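Local coordinates for solute-binding periplasmic protein of iron/siderophore ABC transporter (Yersinia pestis, PDB 6B2X) that probably captures iron-siderophore complexes in the periplasm and hands them to a cognate ABC transporter for uptake into the cell, at residues Ile132-Leu137 with Val160-Arg165; Ile275-Gly280 with Lys348-Glu353. All coordinates share one frame; numbering follows the deposited sequence.

Both contacts are largely buried, contact 2 wholly so, whereas contact 1 is partly exposed at Phe161 and the strand ends. They lie on opposite sides of the chain's centre, their own centres about 29 Å apart and nearest atoms about 11 Å apart. Each involves a different sheet: contact 1 pairs strands 132-136 and 159-162 at the border of the all-parallel sheet, whereas contact 2 lays the end of helix 340-350 on strand 275-280, the middle strand of the mixed sheet. Within a sheet, residues 132-137 and 160-165 exchange four backbone hydrogen bonds, and Asp163 organises a turn; between layers, residues 275-280 and 348-353 meet through hydrocarbon and aromatic groups, without hydrogen bonds.

Contact 1 of 2, residues Ile132-Leu137 with Val160-Arg165; sequences IAIFGL and VFVDFR
Phe135 and Phe161 are bridge partners in a parallel pair, their CA atoms 4.9 Å apart. The strands belong to a beta-alpha-beta crossover through helix 147-154, on which Phe135 packs. Four backbone bonds alternate across them: Val160 N to Ala133 O, Phe135 N to Val160 O, Val162 N to Phe135 O and Leu137 N to Val162 O. The last is the shortest, at 2.8 Å between N and O, and extends the ladder one residue past strand 132-136.

Phe161 can be followed outward. Its CB lies 4.2 Å from Phe135 O. With CG anti to the carbonyl carbon (chi1 -81°), the ring brings CD1 to 3.6 Å from Gly136 O, which meets the ring edge. CE1 lies 3.8 Å from Phe135 CB, a methylene placed over the ring face 27° off the normal, a CH-pi contact. Leu137 crosses this side chain at about a right angle; its CD2 touches CD1 of Phe161. On the opposite face of the sheet, Ile134 and Val160 lie side by side, CD1 of Ile134 against CB of Val160, and both pack on helix 168-182.

Beyond the strands, Asp163 OD1 accepts Arg165 N from above the carboxylate plane, an Asx turn, and a water also donates to it; OD2 takes Asn171 ND2 and Ser167 N. Gathering several donors fixes the turn and would probably favour the ionised carboxylate.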
loop_
_atom_site.group_PDB
_atom_site.type_symbol
_atom_site.label_atom_id
_atom_site.label_comp_id
_atom_site.label_asym_id
_atom_site.label_seq_id
_atom_site.Cartn_x
_atom_site.Cartn_y
_atom_site.Cartn_z
ATOM N N ILE A 132 0.012 -20.121 -12.013
ATOM C CA ILE A 132 0.246 -18.736 -12.400
ATOM C C ILE A 132 1.160 -18.101 -11.358
ATOM O O ILE A 132 1.287 -18.591 -10.239
ATOM C CB ILE A 132 -1.106 -17.989 -12.550
ATOM C CG1 ILE A 132 -0.959 -16.766 -13.456
ATOM C CG2 ILE A 132 -1.686 -17.632 -11.188
ATOM C CD1 ILE A 132 -2.283 -16.108 -13.803
ATOM N N ALA A 133 1.824 -17.013 -11.736
ATOM C CA ALA A 133 2.659 -16.263 -10.811
ATOM C C ALA A 133 2.355 -14.787 -10.977
ATOM O O ALA A 133 2.115 -14.317 -12.094
ATOM C CB ALA A 133 4.151 -16.528 -11.052
ATOM N N ILE A 134 2.361 -14.058 -9.866
ATOM C CA ILE A 134 2.087 -12.630 -9.867
ATOM C C ILE A 134 3.333 -11.897 -9.406
ATOM O O ILE A 134 3.913 -12.237 -8.366
ATOM C CB ILE A 134 0.910 -12.269 -8.950
ATOM C CG1 ILE A 134 -0.315 -13.136 -9.248
ATOM C CG2 ILE A 134 0.628 -10.770 -9.063
ATOM C CD1 ILE A 134 -0.806 -13.047 -10.680
ATOM N N PHE A 135 3.725 -10.874 -10.160
ATOM C CA PHE A 135 4.824 -9.993 -9.793
ATOM C C PHE A 135 4.359 -8.540 -9.869
ATOM O O PHE A 135 3.384 -8.206 -10.556
ATOM C CB PHE A 135 6.061 -10.212 -10.712
ATOM C CG PHE A 135 6.787 -11.516 -10.478
ATOM C CD1 PHE A 135 6.241 -12.717 -10.914
ATOM C CD2 PHE A 135 8.007 -11.540 -9.808
ATOM C CE1 PHE A 135 6.893 -13.923 -10.693
ATOM C CE2 PHE A 135 8.676 -12.742 -9.584
ATOM C CZ PHE A 135 8.125 -13.935 -10.026
ATOM N N GLY A 136 5.082 -7.672 -9.164
ATOM C CA GLY A 136 4.927 -6.238 -9.305
ATOM C C GLY A 136 5.927 -5.669 -10.301
ATOM O O GLY A 136 7.016 -6.204 -10.492
ATOM N N LEU A 137 5.541 -4.582 -10.957
ATOM C CA LEU A 137 6.501 -3.867 -11.784
ATOM C C LEU A 137 7.581 -3.283 -10.897
ATOM O O LEU A 137 7.310 -2.797 -9.798
ATOM C CB LEU A 137 5.828 -2.749 -12.569
ATOM C CG LEU A 137 5.283 -3.084 -13.955
ATOM C CD1 LEU A 137 4.610 -1.852 -14.552
ATOM C CD2 LEU A 137 6.378 -3.602 -14.875
ATOM N N VAL A 160 2.172 -12.697 -14.585
ATOM C CA VAL A 160 1.339 -11.511 -14.767
ATOM C C VAL A 160 1.902 -10.396 -13.897
ATOM O O VAL A 160 2.079 -10.577 -12.684
ATOM C CB VAL A 160 -0.132 -11.800 -14.431
ATOM C CG1 VAL A 160 -0.896 -10.520 -14.209
ATOM C CG2 VAL A 160 -0.766 -12.601 -15.558
ATOM N N PHE A 161 2.198 -9.255 -14.511
ATOM C CA PHE A 161 2.721 -8.090 -13.803
ATOM C C PHE A 161 1.600 -7.118 -13.450
ATOM O O PHE A 161 0.751 -6.801 -14.292
ATOM C CB PHE A 161 3.778 -7.365 -14.633
ATOM C CG PHE A 161 5.152 -7.989 -14.570
ATOM C CD1 PHE A 161 6.085 -7.555 -13.645
ATOM C CD2 PHE A 161 5.516 -8.989 -15.470
ATOM C CE1 PHE A 161 7.373 -8.120 -13.608
ATOM C CE2 PHE A 161 6.784 -9.559 -15.439
ATOM C CZ PHE A 161 7.719 -9.127 -14.509
ATOM N N VAL A 162 1.593 -6.666 -12.197
ATOM C CA VAL A 162 0.673 -5.657 -11.708
ATOM C C VAL A 162 1.509 -4.505 -11.176
ATOM O O VAL A 162 2.738 -4.562 -11.143
ATOM C CB VAL A 162 -0.258 -6.182 -10.612
ATOM C CG1 VAL A 162 -1.042 -7.372 -11.113
ATOM C CG2 VAL A 162 0.593 -6.543 -9.372
ATOM N N ASP A 163 0.825 -3.449 -10.752
ATOM C CA ASP A 163 1.543 -2.315 -10.190
ATOM C C ASP A 163 0.620 -1.498 -9.316
ATOM O O ASP A 163 -0.345 -0.899 -9.814
ATOM C CB ASP A 163 2.138 -1.425 -11.257
ATOM C CG ASP A 163 2.698 -0.144 -10.661
ATOM O OD1 ASP A 163 3.607 -0.266 -9.814
ATOM O OD2 ASP A 163 2.227 0.974 -11.008
ATOM N N PHE A 164 0.957 -1.429 -8.030
ATOM C CA PHE A 164 0.345 -0.476 -7.125
ATOM C C PHE A 164 1.348 0.556 -6.620
ATOM O O PHE A 164 0.985 1.413 -5.807
ATOM C CB PHE A 164 -0.316 -1.229 -5.961
ATOM C CG PHE A 164 -1.219 -2.374 -6.407
ATOM C CD1 PHE A 164 -2.498 -2.127 -6.908
ATOM C CD2 PHE A 164 -0.785 -3.693 -6.330
ATOM C CE1 PHE A 164 -3.321 -3.180 -7.314
ATOM C CE2 PHE A 164 -1.595 -4.744 -6.743
ATOM C CZ PHE A 164 -2.867 -4.490 -7.240
ATOM N N ARG A 165 2.590 0.519 -7.096
ATOM C CA ARG A 165 3.654 1.323 -6.503
ATOM C C ARG A 165 4.095 2.481 -7.383
ATOM O O ARG A 165 4.290 3.594 -6.884
ATOM C CB ARG A 165 4.878 0.454 -6.173
ATOM C CG ARG A 165 5.864 1.114 -5.196
ATOM C CD ARG A 165 7.102 0.242 -4.981
ATOM N NE ARG A 165 7.736 -0.049 -6.263
ATOM C CZ ARG A 165 7.963 -1.273 -6.723
ATOM N NH1 ARG A 165 7.628 -2.336 -6.000
ATOM N NH2 ARG A 165 8.532 -1.436 -7.910
HETATM O O HOH W 1 5.056 -2.413 -8.951
#

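Contact 2 of 2, residues Ile275-Gly280 with Lys348-Glu353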
loop_
_atom_site.group_PDB
_atom_site.type_symbol
_atom_site.label_atom_id
_atom_site.label_comp_id
_atom_site.label_asym_id
_atom_site.label_seq_id
_atom_site.Cartn_x
_atom_site.Cartn_y
_atom_site.Cartn_z
ATOM N N ILE A 275 0.875 21.045 5.887
ATOM C CA ILE A 275 0.583 19.726 6.443
ATOM C C ILE A 275 1.854 18.875 6.446
ATOM O O ILE A 275 2.620 18.873 5.473
ATOM C CB ILE A 275 -0.541 19.017 5.655
ATOM C CG1 ILE A 275 -1.675 19.993 5.333
ATOM C CG2 ILE A 275 -1.078 17.815 6.429
ATOM C CD1 ILE A 275 -2.577 20.322 6.528
ATOM N N TYR A 276 2.079 18.164 7.554
ATOM C CA TYR A 276 3.175 17.211 7.692
ATOM C C TYR A 276 2.628 15.791 7.808
ATOM O O TYR A 276 1.613 15.556 8.484
ATOM C CB TYR A 276 4.047 17.503 8.916
ATOM C CG TYR A 276 5.146 16.475 9.048
ATOM C CD1 TYR A 276 6.318 16.588 8.308
ATOM C CD2 TYR A 276 4.989 15.356 9.854
ATOM C CE1 TYR A 276 7.326 15.636 8.400
ATOM C CE2 TYR A 276 5.990 14.395 9.950
ATOM C CZ TYR A 276 7.158 14.541 9.221
ATOM O OH TYR A 276 8.157 13.581 9.304
ATOM N N ILE A 277 3.321 14.845 7.163
ATOM C CA ILE A 277 2.856 13.463 7.043
ATOM C C ILE A 277 4.052 12.528 7.026
ATOM O O ILE A 277 4.912 12.636 6.149
ATOM C CB ILE A 277 2.013 13.236 5.770
ATOM C CG1 ILE A 277 0.711 14.057 5.776
ATOM C CG2 ILE A 277 1.713 11.733 5.621
ATOM C CD1 ILE A 277 -0.201 13.800 4.551
ATOM N N ALA A 278 4.118 11.598 7.980
ATOM C CA ALA A 278 5.184 10.605 8.045
ATOM C C ALA A 278 4.608 9.206 7.847
ATOM O O ALA A 278 3.505 8.901 8.314
ATOM C CB ALA A 278 5.918 10.677 9.382
ATOM N N SER A 279 5.349 8.353 7.153
ATOM C CA SER A 279 4.888 7.001 6.902
ATOM C C SER A 279 5.807 6.003 7.590
ATOM O O SER A 279 7.023 6.201 7.665
ATOM C CB SER A 279 4.803 6.696 5.403
ATOM O OG SER A 279 5.994 6.098 4.912
ATOM N N GLY A 280 5.212 4.930 8.083
ATOM C CA GLY A 280 5.977 3.848 8.664
ATOM C C GLY A 280 5.055 2.705 9.002
ATOM O O GLY A 280 3.834 2.866 9.056
ATOM N N LYS A 348 -9.258 14.152 4.325
ATOM C CA LYS A 348 -9.804 14.625 5.596
ATOM C C LYS A 348 -8.801 15.465 6.390
ATOM O O LYS A 348 -9.202 16.374 7.124
ATOM C CB LYS A 348 -10.281 13.436 6.439
ATOM C CG LYS A 348 -10.823 13.817 7.795
ATOM C CD LYS A 348 -10.897 12.645 8.767
ATOM C CE LYS A 348 -12.230 12.659 9.497
ATOM N NZ LYS A 348 -13.336 12.969 8.555
ATOM N N TRP A 349 -7.502 15.193 6.269
ATOM C CA TRP A 349 -6.532 16.063 6.924
ATOM C C TRP A 349 -6.397 17.395 6.184
ATOM O O TRP A 349 -6.302 18.459 6.811
ATOM C CB TRP A 349 -5.170 15.375 7.020
ATOM C CG TRP A 349 -5.133 14.108 7.845
ATOM C CD1 TRP A 349 -5.981 13.751 8.856
ATOM C CD2 TRP A 349 -4.196 13.033 7.704
ATOM N NE1 TRP A 349 -5.618 12.522 9.365
ATOM C CE2 TRP A 349 -4.532 12.058 8.669
ATOM C CE3 TRP A 349 -3.117 12.797 6.846
ATOM C CZ2 TRP A 349 -3.825 10.867 8.801
ATOM C CZ3 TRP A 349 -2.414 11.620 6.979
ATOM C CH2 TRP A 349 -2.772 10.662 7.955
ATOM N N PHE A 350 -6.380 17.353 4.849
ATOM C CA PHE A 350 -6.115 18.549 4.060
ATOM C C PHE A 350 -7.294 19.515 4.117
ATOM O O PHE A 350 -7.108 20.732 4.190
ATOM C CB PHE A 350 -5.804 18.172 2.602
ATOM C CG PHE A 350 -4.543 17.345 2.412
ATOM C CD1 PHE A 350 -3.785 16.905 3.493
ATOM C CD2 PHE A 350 -4.122 17.012 1.139
ATOM C CE1 PHE A 350 -2.632 16.140 3.303
ATOM C CE2 PHE A 350 -2.974 16.262 0.937
ATOM C CZ PHE A 350 -2.228 15.817 2.018
ATOM N N TYR A 351 -8.512 18.996 4.094
ATOM C CA TYR A 351 -9.718 19.816 4.141
ATOM C C TYR A 351 -10.644 19.240 5.204
ATOM O O TYR A 351 -11.649 18.595 4.885
ATOM C CB TYR A 351 -10.369 19.890 2.762
ATOM C CG TYR A 351 -9.387 20.310 1.674
ATOM C CD1 TYR A 351 -8.654 19.369 0.962
ATOM C CD2 TYR A 351 -9.180 21.656 1.377
ATOM C CE1 TYR A 351 -7.747 19.756 -0.022
ATOM C CE2 TYR A 351 -8.283 22.054 0.391
ATOM C CZ TYR A 351 -7.569 21.104 -0.308
ATOM O OH TYR A 351 -6.678 21.507 -1.287
ATOM N N PRO A 352 -10.339 19.476 6.487
ATOM C CA PRO A 352 -11.160 18.880 7.562
ATOM C C PRO A 352 -12.629 19.263 7.511
ATOM O O PRO A 352 -13.501 18.383 7.585
ATOM C CB PRO A 352 -10.481 19.402 8.837
ATOM C CG PRO A 352 -9.082 19.755 8.414
ATOM C CD PRO A 352 -9.211 20.259 7.022
ATOM N N GLU A 353 -12.931 20.559 7.400
ATOM C CA GLU A 353 -14.328 20.979 7.418
ATOM C C GLU A 353 -15.092 20.408 6.238
ATOM O O GLU A 353 -16.270 20.066 6.377
ATOM C CB GLU A 353 -14.437 22.505 7.423
ATOM C CG GLU A 353 -13.206 23.231 7.964
ATOM C CD GLU A 353 -13.028 23.081 9.471
ATOM O OE1 GLU A 353 -11.886 23.271 9.944
ATOM O OE2 GLU A 353 -14.022 22.782 10.181
#
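The CD1 methyl of Ile277 meets two aromatic rings at once. It lies 3.6 Å from Phe350 CE1, in the plane of that ring and at its edge, and 3.8 Å from Trp349 CE3, again near the ring plane. Both rings therefore present their rims to the methyl. The isoleucine and phenylalanine side chains cross at about a right angle. An extended chi2 of -177° carries CD1 outward from the strand to this position, while CG1 behind it stays 4.1 Å from Trp349 CZ3.

Ile275, two residues earlier and on the same side of the strand, adds a second apolar touch: its CG2 is 3.9 Å from Phe350 CE1, approaching obliquely. Its CD1 reaches the backbone instead, 4.2 Å from Trp349 O. Phe350 CE1 thus serves both isoleucines.

Outside this shell, Trp349 stacks on Tyr327 of the neighbouring strand 326-330 and also touches Trp381 and Glu383 of strand 381-383. Phe350 rests on Val218 of strand 217-221, which flanks strand 275-280 on its other edge. Backbone bonds join Ile277 to Glu221 and Ala278 to Tyr327, holding the central strand between these neighbours. Tyr351 is the first residue to leave helical geometry, and its hydroxyl is hydrogen-bonded to Gly247 O.

This is helix-on-sheet packing in an alpha/beta lobe: the C-terminal end of helix 340-350 lies against one face of the mixed sheet, its consecutive aromatic residues spread over several strands. With only carbon-to-carbon contacts between the side chains, the cohesion here rests on hydrophobic burial rather than on directional bonds.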